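Local coordinates for dephospho-CoA kinase (Mycobacterium paratuberculosis, PDB 6N39), which probably catalyses the last step of coenzyme A biosynthesis, the ATP-dependent phosphorylation of the 3'-hydroxyl of dephospho-CoA, and carries a C-terminal UPF0157 (GrpB) domain involved in its proper folding, at residues 219-224 and 373-378; 226-231 and 264-269; 359-362 and 366-369. All blocks are in the same frame, centred on the assembly; numbering follows the deposited sequence.

Contact 1: residues 219-224 and 373-378. With ACT (acetate ion), chain F; ACT (acetate ion), chain G.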
loop_
_atom_site.group_PDB
_atom_site.type_symbol
_atom_site.label_atom_id
_atom_site.label_comp_id
_atom_site.label_asym_id
_atom_site.label_seq_id
_atom_site.Cartn_x
_atom_site.Cartn_y
_atom_site.Cartn_z
ATOM N N VAL A 219 -3.190 -17.297 -14.682
ATOM C CA VAL A 219 -1.959 -17.872 -15.218
ATOM C C VAL A 219 -1.524 -17.201 -16.511
ATOM O O VAL A 219 -0.454 -17.528 -17.036
ATOM C CB VAL A 219 -2.153 -19.392 -15.405
ATOM C CG1 VAL A 219 -0.813 -20.124 -15.507
ATOM C CG2 VAL A 219 -2.967 -19.941 -14.251
ATOM N N ARG A 220 -2.305 -16.259 -17.030
ATOM C CA ARG A 220 -1.999 -15.663 -18.326
ATOM C C ARG A 220 -0.795 -14.733 -18.223
ATOM O O ARG A 220 -0.755 -13.839 -17.377
ATOM C CB ARG A 220 -3.211 -14.896 -18.858
ATOM N N LEU A 221 0.191 -14.942 -19.083
ATOM C CA LEU A 221 1.265 -13.968 -19.222
ATOM C C LEU A 221 0.733 -12.680 -19.843
ATOM O O LEU A 221 -0.120 -12.711 -20.736
ATOM C CB LEU A 221 2.378 -14.548 -20.089
ATOM C CG LEU A 221 2.935 -15.864 -19.535
ATOM C CD1 LEU A 221 3.895 -16.495 -20.518
ATOM C CD2 LEU A 221 3.619 -15.601 -18.187
ATOM N N VAL A 222 1.231 -11.546 -19.363
ATOM C CA VAL A 222 0.889 -10.248 -19.942
ATOM C C VAL A 222 2.186 -9.532 -20.294
ATOM O O VAL A 222 3.253 -9.829 -19.730
ATOM C CB VAL A 222 0.012 -9.400 -18.992
ATOM C CG1 VAL A 222 -1.307 -10.112 -18.704
ATOM C CG2 VAL A 222 0.771 -9.042 -17.694
ATOM N N PRO A 223 2.135 -8.600 -21.247
ATOM C CA PRO A 223 3.297 -7.747 -21.512
ATOM C C PRO A 223 3.591 -6.881 -20.302
ATOM O O PRO A 223 2.692 -6.625 -19.484
ATOM C CB PRO A 223 2.852 -6.898 -22.715
ATOM C CG PRO A 223 1.691 -7.619 -23.296
ATOM C CD PRO A 223 1.009 -8.275 -22.134
ATOM N N PRO A 224 4.836 -6.436 -20.129
ATOM C CA PRO A 224 5.180 -5.695 -18.912
ATOM C C PRO A 224 4.303 -4.471 -18.746
ATOM O O PRO A 224 3.994 -3.763 -19.702
ATOM C CB PRO A 224 6.650 -5.319 -19.129
ATOM C CG PRO A 224 7.170 -6.416 -19.983
ATOM C CD PRO A 224 6.037 -6.784 -20.909
ATOM N N ALA A 373 11.131 -18.062 -23.026
ATOM C CA ALA A 373 10.693 -19.221 -23.799
ATOM C C ALA A 373 10.168 -20.321 -22.883
ATOM O O ALA A 373 9.160 -20.976 -23.196
ATOM C CB ALA A 373 11.833 -19.742 -24.676
ATOM N N VAL A 374 10.831 -20.527 -21.741
ATOM C CA VAL A 374 10.324 -21.502 -20.778
ATOM C C VAL A 374 8.929 -21.106 -20.308
ATOM O O VAL A 374 8.023 -21.947 -20.220
ATOM C CB VAL A 374 11.287 -21.652 -19.587
ATOM C CG1 VAL A 374 10.627 -22.472 -18.496
ATOM C CG2 VAL A 374 12.587 -22.315 -20.019
ATOM N N LYS A 375 8.737 -19.817 -19.997
ATOM C CA LYS A 375 7.436 -19.358 -19.520
ATOM C C LYS A 375 6.352 -19.568 -20.567
ATOM O O LYS A 375 5.237 -19.985 -20.238
ATOM C CB LYS A 375 7.499 -17.883 -19.113
ATOM C CG LYS A 375 8.325 -17.607 -17.868
ATOM C CD LYS A 375 7.776 -16.416 -17.113
ATOM C CE LYS A 375 8.668 -15.206 -17.227
ATOM N NZ LYS A 375 8.051 -14.035 -16.539
ATOM N N ARG A 376 6.650 -19.262 -21.832
ATOM C CA ARG A 376 5.663 -19.465 -22.890
ATOM C C ARG A 376 5.312 -20.933 -23.042
ATOM O O ARG A 376 4.140 -21.285 -23.243
ATOM C CB ARG A 376 6.183 -18.914 -24.215
ATOM C CG ARG A 376 6.419 -17.416 -24.199
ATOM C CD ARG A 376 5.372 -16.688 -25.006
ATOM N NE ARG A 376 5.544 -15.236 -24.968
ATOM C CZ ARG A 376 6.484 -14.569 -25.636
ATOM N NH1 ARG A 376 6.550 -13.246 -25.541
ATOM N NH2 ARG A 376 7.363 -15.218 -26.392
ATOM N N SER A 377 6.311 -21.812 -22.961
ATOM C CA SER A 377 6.001 -23.233 -23.046
ATOM C C SER A 377 5.114 -23.658 -21.880
ATOM O O SER A 377 4.130 -24.394 -22.064
ATOM C CB SER A 377 7.290 -24.047 -23.085
ATOM O OG SER A 377 7.013 -25.433 -23.143
ATOM N N ALA A 378 5.434 -23.175 -20.677
ATOM C CA ALA A 378 4.629 -23.509 -19.508
ATOM C C ALA A 378 3.199 -23.019 -19.666
ATOM O O ALA A 378 2.250 -23.746 -19.362
ATOM C CB ALA A 378 5.261 -22.915 -18.248
HETATM C C ACT F . 3.324 -12.966 -24.317
HETATM O O ACT F . 3.248 -14.239 -24.241
HETATM O OXT ACT F . 4.265 -12.257 -24.794
HETATM C CH3 ACT F . 2.082 -12.171 -23.738
HETATM C C ACT G . 6.144 -15.586 -14.059
HETATM O O ACT G . 5.834 -16.774 -14.415
HETATM O OXT ACT G . 6.053 -14.482 -14.711
HETATM C CH3 ACT G . 6.736 -15.448 -12.612
#
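L221 reaches from its short strand to the flank of helix 365-382 and touches it with a single methyl. CD1 lies 3.7 Å from the backbone O of K375, with the CB of K375 4.1 Å away and the N of R376 at a similar distance. Because CG sits beside the backbone N (chi1 -57°) and chi2 is extended, this branch is carried straight out from the strand to the helix. The packed side of the contact is therefore small: one leucine methyl against the helix backbone and the CB of K375, with Y389 of helix 386-411 touching both L221 and K375.

Beyond CB the side chains of K375 and R376 diverge. K375 is buried; its chain bends at chi2 and chi3 and takes the ammonium inward, where NZ bonds OXT of one acetate at 2.7 Å and also meets S255 OG and the carbonyl of A265. R376 leaves on the exposed side. Its guanidinium holds a second acetate along one edge through two bonds, NE to O at 2.6 Å and NH1 to OXT at 2.6 Å, both bent (143° and 145°). This is a bidentate grip, with the methyl of that acetate turned toward the strand, 3.8 Å from the O of L221.

No hydrogen bond joins the two segments directly, although just past the helical segment E379 accepts one from the N of L221. Both acetates probably came from the crystallisation liquor, so they report on the chemistry of the place more than on a natural ligand. Y389 OH, K393 NZ and the N of K267 share the inner acetate with K375, which is consistent with a place that accepts small anions.

Contact 2: residues 226-231 and 264-269. With ACT (acetate ion), chain G.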
loop_
_atom_site.group_PDB
_atom_site.type_symbol
_atom_site.label_atom_id
_atom_site.label_comp_id
_atom_site.label_asym_id
_atom_site.label_seq_id
_atom_site.Cartn_x
_atom_site.Cartn_y
_atom_site.Cartn_z
ATOM N N PRO A 226 3.744 -0.774 -17.563
ATOM C CA PRO A 226 4.569 0.392 -17.209
ATOM C C PRO A 226 4.319 0.899 -15.807
ATOM O O PRO A 226 5.157 1.631 -15.276
ATOM C CB PRO A 226 4.172 1.447 -18.253
ATOM C CG PRO A 226 3.497 0.678 -19.355
ATOM C CD PRO A 226 2.841 -0.491 -18.692
ATOM N N GLU A 227 3.197 0.535 -15.191
ATOM C CA GLU A 227 2.879 0.964 -13.838
ATOM C C GLU A 227 3.412 0.043 -12.743
ATOM O O GLU A 227 3.248 0.370 -11.561
ATOM C CB GLU A 227 1.374 1.074 -13.667
ATOM C CG GLU A 227 0.748 2.298 -14.285
ATOM C CD GLU A 227 -0.724 2.357 -13.962
ATOM O OE1 GLU A 227 -1.550 2.083 -14.860
ATOM O OE2 GLU A 227 -1.051 2.636 -12.788
ATOM N N TRP A 228 4.006 -1.102 -13.078
ATOM C CA TRP A 228 4.520 -1.972 -12.017
ATOM C C TRP A 228 5.532 -1.296 -11.100
ATOM O O TRP A 228 5.481 -1.556 -9.886
ATOM C CB TRP A 228 5.147 -3.248 -12.595
ATOM C CG TRP A 228 4.164 -4.293 -13.021
ATOM C CD1 TRP A 228 2.875 -4.445 -12.587
ATOM C CD2 TRP A 228 4.390 -5.328 -13.985
ATOM N NE1 TRP A 228 2.284 -5.508 -13.234
ATOM C CE2 TRP A 228 3.197 -6.073 -14.089
ATOM C CE3 TRP A 228 5.493 -5.702 -14.766
ATOM C CZ2 TRP A 228 3.067 -7.165 -14.951
ATOM C CZ3 TRP A 228 5.366 -6.793 -15.615
ATOM C CH2 TRP A 228 4.155 -7.505 -15.705
ATOM N N PRO A 229 6.476 -0.474 -11.576
ATOM C CA PRO A 229 7.405 0.150 -10.615
ATOM C C PRO A 229 6.700 1.013 -9.572
ATOM O O PRO A 229 7.038 0.921 -8.384
ATOM C CB PRO A 229 8.347 0.969 -11.514
ATOM C CG PRO A 229 8.282 0.273 -12.865
ATOM C CD PRO A 229 6.847 -0.175 -12.978
ATOM N N ALA A 230 5.716 1.829 -9.973
ATOM C CA ALA A 230 4.994 2.664 -9.006
ATOM C C ALA A 230 4.177 1.818 -8.035
ATOM O O ALA A 230 4.159 2.086 -6.816
ATOM C CB ALA A 230 4.094 3.665 -9.747
ATOM N N GLN A 231 3.494 0.782 -8.548
ATOM C CA GLN A 231 2.755 -0.111 -7.655
ATOM C C GLN A 231 3.694 -0.767 -6.652
ATOM O O GLN A 231 3.379 -0.877 -5.452
ATOM C CB GLN A 231 1.992 -1.177 -8.462
ATOM C CG GLN A 231 0.926 -0.585 -9.425
ATOM C CD GLN A 231 0.329 -1.627 -10.387
ATOM O OE1 GLN A 231 0.680 -2.808 -10.352
ATOM N NE2 GLN A 231 -0.569 -1.179 -11.248
ATOM N N PHE A 264 9.174 -8.875 -23.644
ATOM C CA PHE A 264 9.144 -9.793 -22.516
ATOM C C PHE A 264 7.685 -10.028 -22.101
ATOM O O PHE A 264 6.752 -9.519 -22.729
ATOM C CB PHE A 264 9.999 -9.231 -21.374
ATOM C CG PHE A 264 10.324 -10.226 -20.284
ATOM C CD1 PHE A 264 11.058 -11.370 -20.558
ATOM C CD2 PHE A 264 9.907 -10.002 -18.981
ATOM C CE1 PHE A 264 11.358 -12.280 -19.556
ATOM C CE2 PHE A 264 10.203 -10.908 -17.970
ATOM C CZ PHE A 264 10.928 -12.048 -18.258
ATOM N N ALA A 265 7.476 -10.794 -21.029
ATOM C CA ALA A 265 6.134 -11.151 -20.581
ATOM C C ALA A 265 6.223 -11.810 -19.215
ATOM O O ALA A 265 7.217 -12.471 -18.898
ATOM C CB ALA A 265 5.440 -12.093 -21.580
ATOM N N ALA A 266 5.173 -11.628 -18.413
ATOM C CA ALA A 266 5.187 -12.134 -17.048
ATOM C C ALA A 266 3.759 -12.295 -16.550
ATOM O O ALA A 266 2.826 -11.682 -17.069
ATOM C CB ALA A 266 5.965 -11.209 -16.107
ATOM N N LYS A 267 3.608 -13.147 -15.540
ATOM C CA LYS A 267 2.357 -13.237 -14.804
ATOM C C LYS A 267 2.131 -11.933 -14.031
ATOM O O LYS A 267 3.079 -11.332 -13.519
ATOM C CB LYS A 267 2.437 -14.443 -13.867
ATOM C CG LYS A 267 1.135 -14.973 -13.326
ATOM C CD LYS A 267 1.417 -16.112 -12.343
ATOM C CE LYS A 267 0.186 -16.475 -11.522
ATOM N NZ LYS A 267 0.546 -17.237 -10.290
ATOM N N ASP A 268 0.882 -11.468 -13.958
ATOM C CA ASP A 268 0.620 -10.159 -13.333
ATOM C C ASP A 268 0.447 -10.314 -11.816
ATOM O O ASP A 268 -0.627 -10.147 -11.235
ATOM C CB ASP A 268 -0.585 -9.473 -13.971
ATOM C CG ASP A 268 -0.646 -7.960 -13.635
ATOM O OD1 ASP A 268 -0.023 -7.526 -12.641
ATOM O OD2 ASP A 268 -1.320 -7.208 -14.361
ATOM N N VAL A 269 1.556 -10.615 -11.165
ATOM C CA VAL A 269 1.616 -10.648 -9.712
ATOM C C VAL A 269 2.958 -10.054 -9.307
ATOM O O VAL A 269 3.993 -10.375 -9.901
ATOM C CB VAL A 269 1.421 -12.079 -9.165
ATOM C CG1 VAL A 269 2.310 -13.050 -9.897
ATOM C CG2 VAL A 269 1.666 -12.127 -7.650
HETATM C C ACT G . 6.144 -15.586 -14.059
HETATM O O ACT G . 5.834 -16.774 -14.415
HETATM O OXT ACT G . 6.053 -14.482 -14.711
HETATM C CH3 ACT G . 6.736 -15.448 -12.612
HETATM O O HOH W 1 -0.762 -4.196 -13.304
#
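D268 OD1 is gripped by two groups at once: it accepts the indole N-H of W228, NE1 to OD1 at 3.1 Å, and it forms a salt bridge with R337, its stronger partner. The tryptophan bond is moderately bent, 147° at the hydrogen, and its approach is not flat. NE1 comes in from above the carboxylate, 54° out of that plane, while OD1 is tilted somewhat off the plane of the indole; the ring and carboxylate planes are 74° apart. With CG anti to the backbone N, the aspartate swings its acid end back toward the helix although its CB does not face that way. A water weakly bonded to NE1 at 3.3 Å lies 3.2 Å from OD2, so it spans the tryptophan and the second oxygen of the carboxylate.

The benzene end of the same indole does the apolar work. CH2, further along the same edge of the indole, lies 4.1 Å from the CB of A266, and V222 and I270 also touch the ring. R337 contributes further by bonding Q231 OE1, one turn along the helix from W228, so a single arginine ties both the helix and the D268 loop. Its positive charge would be expected to stabilise the ionised carboxylate.

Beside A266, the N of K267 gives a nearly straight bond to an acetate, OXT at 2.9 Å, which probably came from the crystallisation liquor.

Within the UPF0157 region, the tryptophan thus packs the beginning of helix 228-243 against the weakly bonded antiparallel pair 221-222/266-267, where the chain turns at D268 through an inverse gamma turn to enter strand 270-276.

Contact 3: residues 359-362 and 366-369; sequences DWLT and DARA
Two consecutive helices, 349-363 and 365-382, meet here at a corner, with A367, W360 and L361 packed in it. A367 supplies the small surface. Its CB lies near the rim of the W360 indole, 3.5 Å from CZ2, and 3.7 Å from CD2 of L361. That leucine methyl sits over one face of the ring, toward its rim, so the alanine and the leucine both pack on the tryptophan. W360 is brought there by its first torsion, which sets CG opposite the backbone N (chi1 173°).

The polar part lies further round the corner. R368 bends at chi3 (-54°) and folds its guanidinium back to the first helix, where NH1 gives a hydrogen bond of 2.8 Å to the O of L361. The bond is fairly straight, 157°, and lies in both the carbonyl plane and the guanidinium plane. The aliphatic part packs on the way, CG of R368 standing 3.9 Å from CB of L361. The accepting carbonyl lies near the end of helix 349-363, where the arginine's charge would probably suit the helix dipole.

Around this corner, helix 386-411 backs the tryptophan with A400, R403, A404 and the ring of W407, while L258 in a loop touches L361.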
loop_
_atom_site.group_PDB
_atom_site.type_symbol
_atom_site.label_atom_id
_atom_site.label_comp_id
_atom_site.label_asym_id
_atom_site.label_seq_id
_atom_site.Cartn_x
_atom_site.Cartn_y
_atom_site.Cartn_z
ATOM N N ASP A 359 19.178 -9.168 -10.636
ATOM C CA ASP A 359 20.367 -8.506 -11.199
ATOM C C ASP A 359 20.941 -9.293 -12.383
ATOM O O ASP A 359 21.354 -8.714 -13.405
ATOM C CB ASP A 359 21.428 -8.312 -10.119
ATOM C CG ASP A 359 21.078 -7.188 -9.168
ATOM O OD1 ASP A 359 20.307 -6.310 -9.584
ATOM O OD2 ASP A 359 21.559 -7.175 -8.018
ATOM N N TRP A 360 20.953 -10.618 -12.258
ATOM C CA TRP A 360 21.469 -11.489 -13.303
ATOM C C TRP A 360 20.668 -11.328 -14.587
ATOM O O TRP A 360 21.229 -11.023 -15.642
ATOM C CB TRP A 360 21.447 -12.938 -12.797
ATOM C CG TRP A 360 21.787 -13.967 -13.829
ATOM C CD1 TRP A 360 22.940 -14.053 -14.556
ATOM C CD2 TRP A 360 20.965 -15.062 -14.245
ATOM N NE1 TRP A 360 22.883 -15.134 -15.404
ATOM C CE2 TRP A 360 21.685 -15.773 -15.229
ATOM C CE3 TRP A 360 19.691 -15.514 -13.879
ATOM C CZ2 TRP A 360 21.173 -16.907 -15.860
ATOM C CZ3 TRP A 360 19.182 -16.646 -14.506
ATOM C CH2 TRP A 360 19.927 -17.327 -15.487
ATOM N N LEU A 361 19.342 -11.487 -14.512
ATOM C CA LEU A 361 18.530 -11.348 -15.718
ATOM C C LEU A 361 18.596 -9.933 -16.281
ATOM O O LEU A 361 18.543 -9.752 -17.505
ATOM C CB LEU A 361 17.082 -11.753 -15.430
ATOM C CG LEU A 361 16.823 -13.266 -15.293
ATOM C CD1 LEU A 361 15.333 -13.565 -15.195
ATOM C CD2 LEU A 361 17.451 -14.042 -16.443
ATOM N N THR A 362 18.730 -8.918 -15.421
ATOM C CA THR A 362 18.900 -7.564 -15.936
ATOM C C THR A 362 20.170 -7.450 -16.769
ATOM O O THR A 362 20.183 -6.768 -17.795
ATOM C CB THR A 362 18.910 -6.545 -14.792
ATOM O OG1 THR A 362 17.647 -6.587 -14.111
ATOM C CG2 THR A 362 19.133 -5.134 -15.341
ATOM N N ASP A 366 20.369 -12.898 -23.112
ATOM C CA ASP A 366 20.155 -14.268 -23.562
ATOM C C ASP A 366 19.449 -15.093 -22.495
ATOM O O ASP A 366 18.539 -15.875 -22.800
ATOM C CB ASP A 366 21.488 -14.909 -23.946
ATOM C CG ASP A 366 22.206 -14.145 -25.050
ATOM O OD1 ASP A 366 21.527 -13.479 -25.866
ATOM O OD2 ASP A 366 23.451 -14.210 -25.103
ATOM N N ALA A 367 19.856 -14.938 -21.234
ATOM C CA ALA A 367 19.186 -15.666 -20.164
ATOM C C ALA A 367 17.731 -15.236 -20.044
ATOM O O ALA A 367 16.848 -16.069 -19.798
ATOM C CB ALA A 367 19.926 -15.459 -18.846
ATOM N N ARG A 368 17.462 -13.937 -20.226
ATOM C CA ARG A 368 16.085 -13.449 -20.245
ATOM C C ARG A 368 15.277 -14.121 -21.342
ATOM O O ARG A 368 14.120 -14.507 -21.125
ATOM C CB ARG A 368 16.052 -11.935 -20.456
ATOM C CG ARG A 368 16.373 -11.114 -19.248
ATOM C CD ARG A 368 15.742 -9.711 -19.332
ATOM N NE ARG A 368 16.077 -8.967 -20.551
ATOM C CZ ARG A 368 17.222 -8.315 -20.762
ATOM N NH1 ARG A 368 18.190 -8.329 -19.850
ATOM N NH2 ARG A 368 17.404 -7.649 -21.896
ATOM N N ALA A 369 15.857 -14.234 -22.542
ATOM C CA ALA A 369 15.154 -14.893 -23.638
ATOM C C ALA A 369 14.874 -16.358 -23.314
ATOM O O ALA A 369 13.767 -16.859 -23.566
ATOM C CB ALA A 369 15.965 -14.760 -24.932
#

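In the fold
All three contacts lie in the UPF0157 region, on the same side of the chain's centre. Contact 3 is the buried one, mostly apolar, where two successive helices turn a corner. The other two are partly buried: contact 1 is a small methyl contact flanked by charges bound to acetates, and contact 2 turns on a carboxylate. Helix 365-382 serves contact 3 near its start and contact 1 further along. Contact 1 supplies strand 221-222 and contact 2 strand 266-267 of one antiparallel pair, joined by V222 N to A266 O at 2.8 Å; K375 bridges them through the O of A265 and a common acetate. Contact 2 meets contact 3 only by packing, F264 against the backbone of R368.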